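Local atomic coordinates of polyhedrin (Antheraea mylitta cypovirus 4, PDB entry 5A9C), a protein that probably forms the crystalline polyhedra, the occlusion bodies that enclose the particles of an insect cypovirus. Residues Met37-Val42 with Ala195-Ile200; Val84-Asn89 with Ala95-Thr100; Asp190-Ala195 with Ile206-Asp211. All coordinates share one frame; numbering follows the deposited sequence.

How the contacts relate
In this base-domain-deleted polyhedrin, strand 38-45 comes first after the N-terminal helix and supplies one side of contact 1. The chain goes on to strand 81-87 of the same antiparallel sheet, and contact 2 closes a short loop from there to strand 96-100 of a second sheet, well within the long loop of contact 1. Contact 1 closes only when residues 195-200 return to strand 38-45. Contact 3 begins in helix 185-195 and closes at 206-211, so it crosses contact 1 and shares Ala-195 with it. Strand 81-87 links contacts 1 and 2: Ser-85 meets Val-41 and Ala-198. Together the contacts join two sheets, a helix and a small hairpin.

Contact 1: Met37-Val42 with Ala195-Ile200; sequences MMRVVV and AHIAYI
The guanidinium of Arg-39, which forms a salt bridge through NH2 with Asp-55 OD2, is packed against Ala-195 and Ile-197 at the end of helix 185-195. The same Asp-55 oxygen is hydrogen-bonded by Tyr-191 OH, which probably helps to hold the carboxylate in place beside the arginine. Here the helix ends in a Schellman motif, with His-196 at positive phi (56°), and the chain leaving it lies against one face of the large antiparallel sheet. Arg-39 stands out from strand 38-45 with CG anti to the backbone N (chi1 -166°) and its chain extended to NE, long enough to bring the flat group to the last helical turn. Ala-195 CB sits over one guanidinium face, 3.6 Å above the plane and offset toward the rim, and lies 4.0 Å from Arg-39 CZ. Arg-39 NH1 is 3.7 Å from Ala-195 O, and this pair makes no hydrogen bond. Lower on the arginine, CD touches Ile-197 CG2 at 3.6 Å, the two side chains crossing at a slant. Trp-110 of the second subunit packs on both Arg-39 and Ile-197 and bonds His-196 O through NE1. The isoleucine serves two strand residues by splitting its branches. With CG1 set between the backbone N and the carbonyl carbon (chi1 54°), CG2 is left for the arginine and the longer branch runs to Val-41, two residues beyond Arg-39. There the side chains cross at about a right angle, and Val-41 CG2 meets Ile-197 CD1 at 3.7 Å.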
# COMPACT_ATOMS: atom_id res chain seq x y z
N MET A 37 18.79 3.66 -4.12
CA MET A 37 17.80 2.60 -4.20
C MET A 37 18.32 1.32 -3.57
O MET A 37 19.52 1.03 -3.62
CB MET A 37 17.40 2.35 -5.65
CG MET A 37 16.71 3.53 -6.31
SD MET A 37 15.15 3.97 -5.53
CE MET A 37 14.15 2.55 -5.97
N MET A 38 17.42 0.57 -2.95
CA MET A 38 17.71 -0.78 -2.49
C MET A 38 16.91 -1.74 -3.35
O MET A 38 15.97 -1.34 -4.03
CB MET A 38 17.36 -0.94 -1.01
CG MET A 38 18.33 -0.26 -0.06
SD MET A 38 17.70 -0.18 1.63
CE MET A 38 16.40 1.03 1.42
N ARG A 39 17.28 -3.01 -3.33
CA ARG A 39 16.58 -3.99 -4.14
C ARG A 39 16.42 -5.31 -3.41
O ARG A 39 17.41 -5.94 -3.03
CB ARG A 39 17.30 -4.21 -5.47
CG ARG A 39 16.47 -4.95 -6.51
CD ARG A 39 17.11 -4.86 -7.88
NE ARG A 39 16.23 -5.34 -8.93
CZ ARG A 39 16.44 -5.13 -10.23
NH1 ARG A 39 17.50 -4.44 -10.63
NH2 ARG A 39 15.59 -5.61 -11.13
N VAL A 40 15.17 -5.70 -3.21
CA VAL A 40 14.87 -6.98 -2.58
C VAL A 40 14.06 -7.82 -3.55
O VAL A 40 13.10 -7.33 -4.14
CB VAL A 40 14.09 -6.80 -1.26
CG1 VAL A 40 13.62 -8.15 -0.73
CG2 VAL A 40 14.96 -6.10 -0.23
N VAL A 41 14.48 -9.06 -3.74
CA VAL A 41 13.77 -9.95 -4.64
C VAL A 41 13.43 -11.26 -3.94
O VAL A 41 14.27 -11.87 -3.29
CB VAL A 41 14.60 -10.26 -5.90
CG1 VAL A 41 13.78 -11.10 -6.87
CG2 VAL A 41 15.06 -8.96 -6.56
N VAL A 42 12.17 -11.67 -4.09
CA VAL A 42 11.72 -12.96 -3.59
C VAL A 42 11.53 -13.90 -4.77
O VAL A 42 10.63 -13.70 -5.59
CB VAL A 42 10.40 -12.83 -2.80
CG1 VAL A 42 9.97 -14.19 -2.26
CG2 VAL A 42 10.55 -11.81 -1.68
N ALA A 195 21.02 -8.06 -13.31
CA ALA A 195 20.38 -7.11 -12.40
C ALA A 195 21.27 -6.77 -11.20
O ALA A 195 20.91 -5.93 -10.37
CB ALA A 195 19.04 -7.65 -11.92
N HIS A 196 22.42 -7.41 -11.12
CA HIS A 196 23.38 -7.21 -10.03
C HIS A 196 22.74 -7.45 -8.67
O HIS A 196 22.77 -6.59 -7.79
CB HIS A 196 23.97 -5.79 -10.09
CG HIS A 196 24.06 -5.23 -11.48
ND1 HIS A 196 24.89 -5.77 -12.44
CD2 HIS A 196 23.42 -4.20 -12.07
CE1 HIS A 196 24.76 -5.08 -13.56
NE2 HIS A 196 23.87 -4.12 -13.36
N ILE A 197 22.15 -8.64 -8.51
CA ILE A 197 21.52 -9.00 -7.24
C ILE A 197 21.92 -10.41 -6.82
O ILE A 197 22.19 -11.27 -7.66
CB ILE A 197 19.98 -8.94 -7.33
CG1 ILE A 197 19.48 -9.78 -8.50
CG2 ILE A 197 19.50 -7.49 -7.44
CD1 ILE A 197 17.97 -9.83 -8.62
N ALA A 198 21.97 -10.65 -5.51
CA ALA A 198 22.35 -11.96 -5.00
C ALA A 198 21.35 -13.03 -5.43
O ALA A 198 20.15 -12.79 -5.45
CB ALA A 198 22.46 -11.92 -3.49
N TYR A 199 21.87 -14.20 -5.77
CA TYR A 199 21.04 -15.37 -6.01
C TYR A 199 21.81 -16.64 -5.63
O TYR A 199 23.02 -16.70 -5.79
CB TYR A 199 20.56 -15.44 -7.46
CG TYR A 199 19.75 -16.69 -7.75
CD1 TYR A 199 18.46 -16.83 -7.26
CD2 TYR A 199 20.28 -17.73 -8.51
CE1 TYR A 199 17.71 -17.98 -7.52
CE2 TYR A 199 19.54 -18.87 -8.78
CZ TYR A 199 18.27 -18.99 -8.28
OH TYR A 199 17.55 -20.14 -8.54
N ILE A 200 21.08 -17.63 -5.12
CA ILE A 200 21.68 -18.90 -4.73
C ILE A 200 21.10 -19.99 -5.63
O ILE A 200 19.89 -20.22 -5.62
CB ILE A 200 21.35 -19.25 -3.27
CG1 ILE A 200 21.65 -18.06 -2.36
CG2 ILE A 200 22.10 -20.51 -2.82
CD1 ILE A 200 21.23 -18.27 -0.93

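Contact 2: Val84-Asn89 with Ala95-Thr100; sequences VSFNGN and ARVEAT
Two antiparallel sheets are packed face to face here: strand 84-87 belongs to the six-stranded sheet and strand 96-100 is, within this chain, an outermost strand of the three-stranded one. The strand axes approach to 9.6 Å and run nearly antiparallel, at 165°, too far apart for backbone pairing, so side chains make nearly all of the interface. Alternate residues point inward, Val-84 and Phe-86 from one strand, Ala-95 and Val-97 from the other. One methyl, Val-97 CG2, touches both inward residues of the other strand. It lies in the plane of the Phe-86 ring, at the edge, 3.5 Å from Phe-86 CZ and 3.9 Å from Phe-86 CE1. The ring reaches it with CG beside the backbone N (chi1 -67°). The same methyl meets Val-84 CG1 at 4.0 Å, the two valines reaching toward each other tip to tip. Elsewhere on the ring, Phe-86 CE2 is 4.2 Å from Ala-95 CB, which comes in obliquely, while Arg-96 O lies at the edge near the ring plane, 4.0 Å from Phe-86 CZ. Val-148 and Ala-150 of strand 145-151 add to the packing around the phenylalanine. Ser-85 and Asn-87, alternating with the inward pair, face the other side of the large sheet: Asn-87 ND2 donates to Ser-85 OG at 2.8 Å, nearly straight, with the hydroxyl in the amide plane, and both side chains also bond the backbone of Ala-198. An apolar layer between sheets, with polar residues alternating out of it, is the arrangement of a beta sandwich.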
# COMPACT_ATOMS: atom_id res chain seq x y z
N VAL A 84 15.20 -15.38 -0.88
CA VAL A 84 15.02 -13.96 -0.63
C VAL A 84 16.36 -13.26 -0.76
O VAL A 84 17.30 -13.55 -0.03
CB VAL A 84 14.40 -13.69 0.76
CG1 VAL A 84 14.15 -12.20 0.94
CG2 VAL A 84 13.10 -14.46 0.92
N SER A 85 16.43 -12.34 -1.72
CA SER A 85 17.67 -11.64 -2.04
C SER A 85 17.61 -10.20 -1.54
O SER A 85 16.75 -9.42 -1.96
CB SER A 85 17.89 -11.66 -3.55
OG SER A 85 19.04 -10.92 -3.92
N PHE A 86 18.52 -9.85 -0.62
CA PHE A 86 18.59 -8.50 -0.07
C PHE A 86 19.77 -7.75 -0.67
O PHE A 86 20.90 -8.23 -0.62
CB PHE A 86 18.80 -8.55 1.45
CG PHE A 86 17.64 -9.11 2.23
CD1 PHE A 86 17.52 -10.48 2.44
CD2 PHE A 86 16.70 -8.27 2.79
CE1 PHE A 86 16.46 -10.99 3.17
CE2 PHE A 86 15.64 -8.77 3.53
CZ PHE A 86 15.52 -10.14 3.72
N ASN A 87 19.54 -6.57 -1.23
CA ASN A 87 20.62 -5.83 -1.87
C ASN A 87 20.58 -4.32 -1.60
O ASN A 87 19.53 -3.69 -1.71
CB ASN A 87 20.64 -6.09 -3.38
CG ASN A 87 20.57 -7.58 -3.71
OD1 ASN A 87 21.59 -8.24 -3.89
ND2 ASN A 87 19.35 -8.10 -3.78
N GLY A 88 21.74 -3.77 -1.26
CA GLY A 88 21.87 -2.34 -1.02
C GLY A 88 22.36 -2.01 0.38
O GLY A 88 22.86 -2.87 1.11
N ASN A 89 22.21 -0.74 0.75
CA ASN A 89 22.62 -0.26 2.06
C ASN A 89 21.60 -0.64 3.13
O ASN A 89 21.03 0.22 3.80
CB ASN A 89 22.81 1.26 2.01
CG ASN A 89 23.36 1.82 3.31
OD1 ASN A 89 24.03 1.12 4.06
ND2 ASN A 89 23.07 3.09 3.57
N ALA A 95 17.17 -6.65 9.15
CA ALA A 95 16.64 -7.36 8.00
C ALA A 95 16.10 -8.72 8.44
O ALA A 95 16.75 -9.43 9.21
CB ALA A 95 17.72 -7.53 6.93
N ARG A 96 14.93 -9.09 7.94
CA ARG A 96 14.30 -10.33 8.40
C ARG A 96 13.26 -10.90 7.44
O ARG A 96 12.73 -10.20 6.58
CB ARG A 96 13.65 -10.10 9.77
CG ARG A 96 12.44 -9.18 9.71
CD ARG A 96 12.02 -8.73 11.10
NE ARG A 96 12.97 -7.79 11.67
CZ ARG A 96 12.78 -7.14 12.82
NH1 ARG A 96 11.66 -7.34 13.51
NH2 ARG A 96 13.69 -6.30 13.27
N VAL A 97 12.97 -12.18 7.63
CA VAL A 97 11.98 -12.90 6.85
C VAL A 97 11.28 -13.88 7.78
O VAL A 97 11.89 -14.37 8.74
CB VAL A 97 12.64 -13.71 5.70
CG1 VAL A 97 11.59 -14.49 4.91
CG2 VAL A 97 13.44 -12.81 4.79
N GLU A 98 10.02 -14.16 7.52
CA GLU A 98 9.37 -15.28 8.19
C GLU A 98 8.26 -15.86 7.33
O GLU A 98 7.64 -15.15 6.54
CB GLU A 98 8.88 -14.90 9.59
CG GLU A 98 7.58 -14.13 9.64
CD GLU A 98 7.16 -13.79 11.06
OE1 GLU A 98 7.94 -14.07 11.99
OE2 GLU A 98 6.05 -13.24 11.25
N ALA A 99 8.05 -17.16 7.46
CA ALA A 99 6.95 -17.84 6.79
C ALA A 99 5.79 -17.95 7.76
O ALA A 99 5.87 -18.68 8.75
CB ALA A 99 7.38 -19.21 6.31
N THR A 100 4.73 -17.21 7.49
CA THR A 100 3.55 -17.21 8.35
C THR A 100 2.51 -18.17 7.78
O THR A 100 2.74 -18.81 6.75
CB THR A 100 2.97 -15.79 8.47
OG1 THR A 100 3.09 -15.11 7.21
CG2 THR A 100 3.72 -14.99 9.53

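Contact 3: Asp190-Ala195 with Ile206-Asp211; sequences DYAKMA and IVASSD
No aromatic ring or guanidinium lends a face or edge where Ala-192 and Lys-193 meet Val-207 and Ala-208; the contact is made by methyl groups, one aliphatic chain and a peptide carbonyl. It packs the last turns of helix 185-195 on the second strand of a small, weakly bonded hairpin formed by 199-200 and 206-208, the strand axis running 62° from that of the helix. The backbones come close, Lys-193 CA lying 5.0 Å from Ala-208 CA, and the small side chains of Ala-192 and Ala-208 are consistent with such close packing. Ala-192 CB touches Ala-208 CB at 3.7 Å, and the methyl of Ala-208 also lies 3.8 Å from Lys-193 N. Beside this buried pair the exposed lysine runs alongside. Its CG is beside the backbone N and the chain bends at its last torsion (chi4 -69°), curling round Val-207 O: Lys-193 CG and Lys-193 CE are each 3.6 Å from that oxygen. The ammonium NZ donates to the same carbonyl, but the separation modelled is very short and its exact length is doubtful. Further on, Asp-211 takes hold of the backbone N atoms of His-131 and Leu-132 by its carboxylate, and Arg-111 of the second subunit bonds Ser-210 O. The strand gives way to an ST turn, in which Asp-211 N donates to Ser-209 OG at 3.1 Å.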
# COMPACT_ATOMS: atom_id res chain seq x y z
N ASP A 190 20.64 -15.75 -15.05
CA ASP A 190 21.16 -14.69 -15.90
C ASP A 190 20.46 -13.37 -15.59
O ASP A 190 21.06 -12.30 -15.70
CB ASP A 190 21.03 -15.04 -17.39
CG ASP A 190 22.00 -14.25 -18.25
OD1 ASP A 190 23.22 -14.50 -18.16
OD2 ASP A 190 21.55 -13.37 -19.01
N TYR A 191 19.20 -13.45 -15.19
CA TYR A 191 18.47 -12.27 -14.74
C TYR A 191 19.17 -11.65 -13.54
O TYR A 191 19.38 -10.44 -13.49
CB TYR A 191 17.03 -12.64 -14.39
CG TYR A 191 16.20 -11.47 -13.89
CD1 TYR A 191 15.48 -10.69 -14.78
CD2 TYR A 191 16.15 -11.16 -12.54
CE1 TYR A 191 14.73 -9.62 -14.34
CE2 TYR A 191 15.40 -10.09 -12.09
CZ TYR A 191 14.69 -9.33 -12.99
OH TYR A 191 13.94 -8.26 -12.55
N ALA A 192 19.52 -12.49 -12.57
CA ALA A 192 20.17 -12.03 -11.34
C ALA A 192 21.55 -11.43 -11.61
O ALA A 192 21.91 -10.41 -11.03
CB ALA A 192 20.27 -13.17 -10.33
N LYS A 193 22.32 -12.07 -12.48
CA LYS A 193 23.63 -11.54 -12.84
C LYS A 193 23.53 -10.16 -13.48
O LYS A 193 24.28 -9.25 -13.14
CB LYS A 193 24.37 -12.50 -13.79
CG LYS A 193 24.83 -13.80 -13.15
CD LYS A 193 25.58 -14.66 -14.16
CE LYS A 193 25.66 -16.11 -13.73
NZ LYS A 193 26.54 -16.31 -12.55
N MET A 194 22.60 -10.01 -14.42
CA MET A 194 22.47 -8.74 -15.14
C MET A 194 21.80 -7.65 -14.30
O MET A 194 22.01 -6.47 -14.56
CB MET A 194 21.73 -8.94 -16.46
CG MET A 194 22.50 -9.77 -17.50
SD MET A 194 24.12 -9.08 -17.93
CE MET A 194 25.20 -10.04 -16.87
N ALA A 195 21.02 -8.06 -13.31
CA ALA A 195 20.38 -7.11 -12.40
C ALA A 195 21.27 -6.77 -11.20
O ALA A 195 20.91 -5.93 -10.37
CB ALA A 195 19.04 -7.65 -11.92
N ILE A 206 26.47 -19.37 -4.51
CA ILE A 206 26.18 -17.97 -4.76
C ILE A 206 26.67 -17.62 -6.16
O ILE A 206 27.88 -17.54 -6.41
CB ILE A 206 26.86 -17.06 -3.72
CG1 ILE A 206 26.36 -17.42 -2.31
CG2 ILE A 206 26.60 -15.60 -4.03
CD1 ILE A 206 27.08 -16.69 -1.20
N VAL A 207 25.73 -17.42 -7.08
CA VAL A 207 26.06 -17.28 -8.49
C VAL A 207 25.80 -15.88 -9.05
O VAL A 207 26.01 -15.63 -10.23
CB VAL A 207 25.31 -18.32 -9.34
CG1 VAL A 207 25.77 -19.73 -8.99
CG2 VAL A 207 23.80 -18.18 -9.14
N ALA A 208 25.34 -14.98 -8.19
CA ALA A 208 25.15 -13.59 -8.57
C ALA A 208 25.38 -12.68 -7.37
O ALA A 208 25.17 -13.08 -6.22
CB ALA A 208 23.76 -13.37 -9.16
N SER A 209 25.81 -11.45 -7.63
CA SER A 209 26.14 -10.52 -6.57
C SER A 209 25.98 -9.09 -7.04
O SER A 209 26.01 -8.82 -8.24
CB SER A 209 27.58 -10.76 -6.10
OG SER A 209 27.97 -9.81 -5.13
N SER A 210 25.80 -8.17 -6.09
CA SER A 210 25.71 -6.75 -6.41
C SER A 210 27.09 -6.12 -6.53
O SER A 210 27.25 -5.06 -7.13
CB SER A 210 24.90 -6.02 -5.34
OG SER A 210 23.59 -6.53 -5.27
N ASP A 211 28.09 -6.79 -5.95
CA ASP A 211 29.46 -6.27 -5.94
C ASP A 211 30.09 -6.20 -7.32
O ASP A 211 30.15 -7.20 -8.04
CB ASP A 211 30.34 -7.13 -5.03
CG ASP A 211 30.01 -6.97 -3.56
OD1 ASP A 211 28.92 -6.45 -3.25
OD2 ASP A 211 30.84 -7.37 -2.72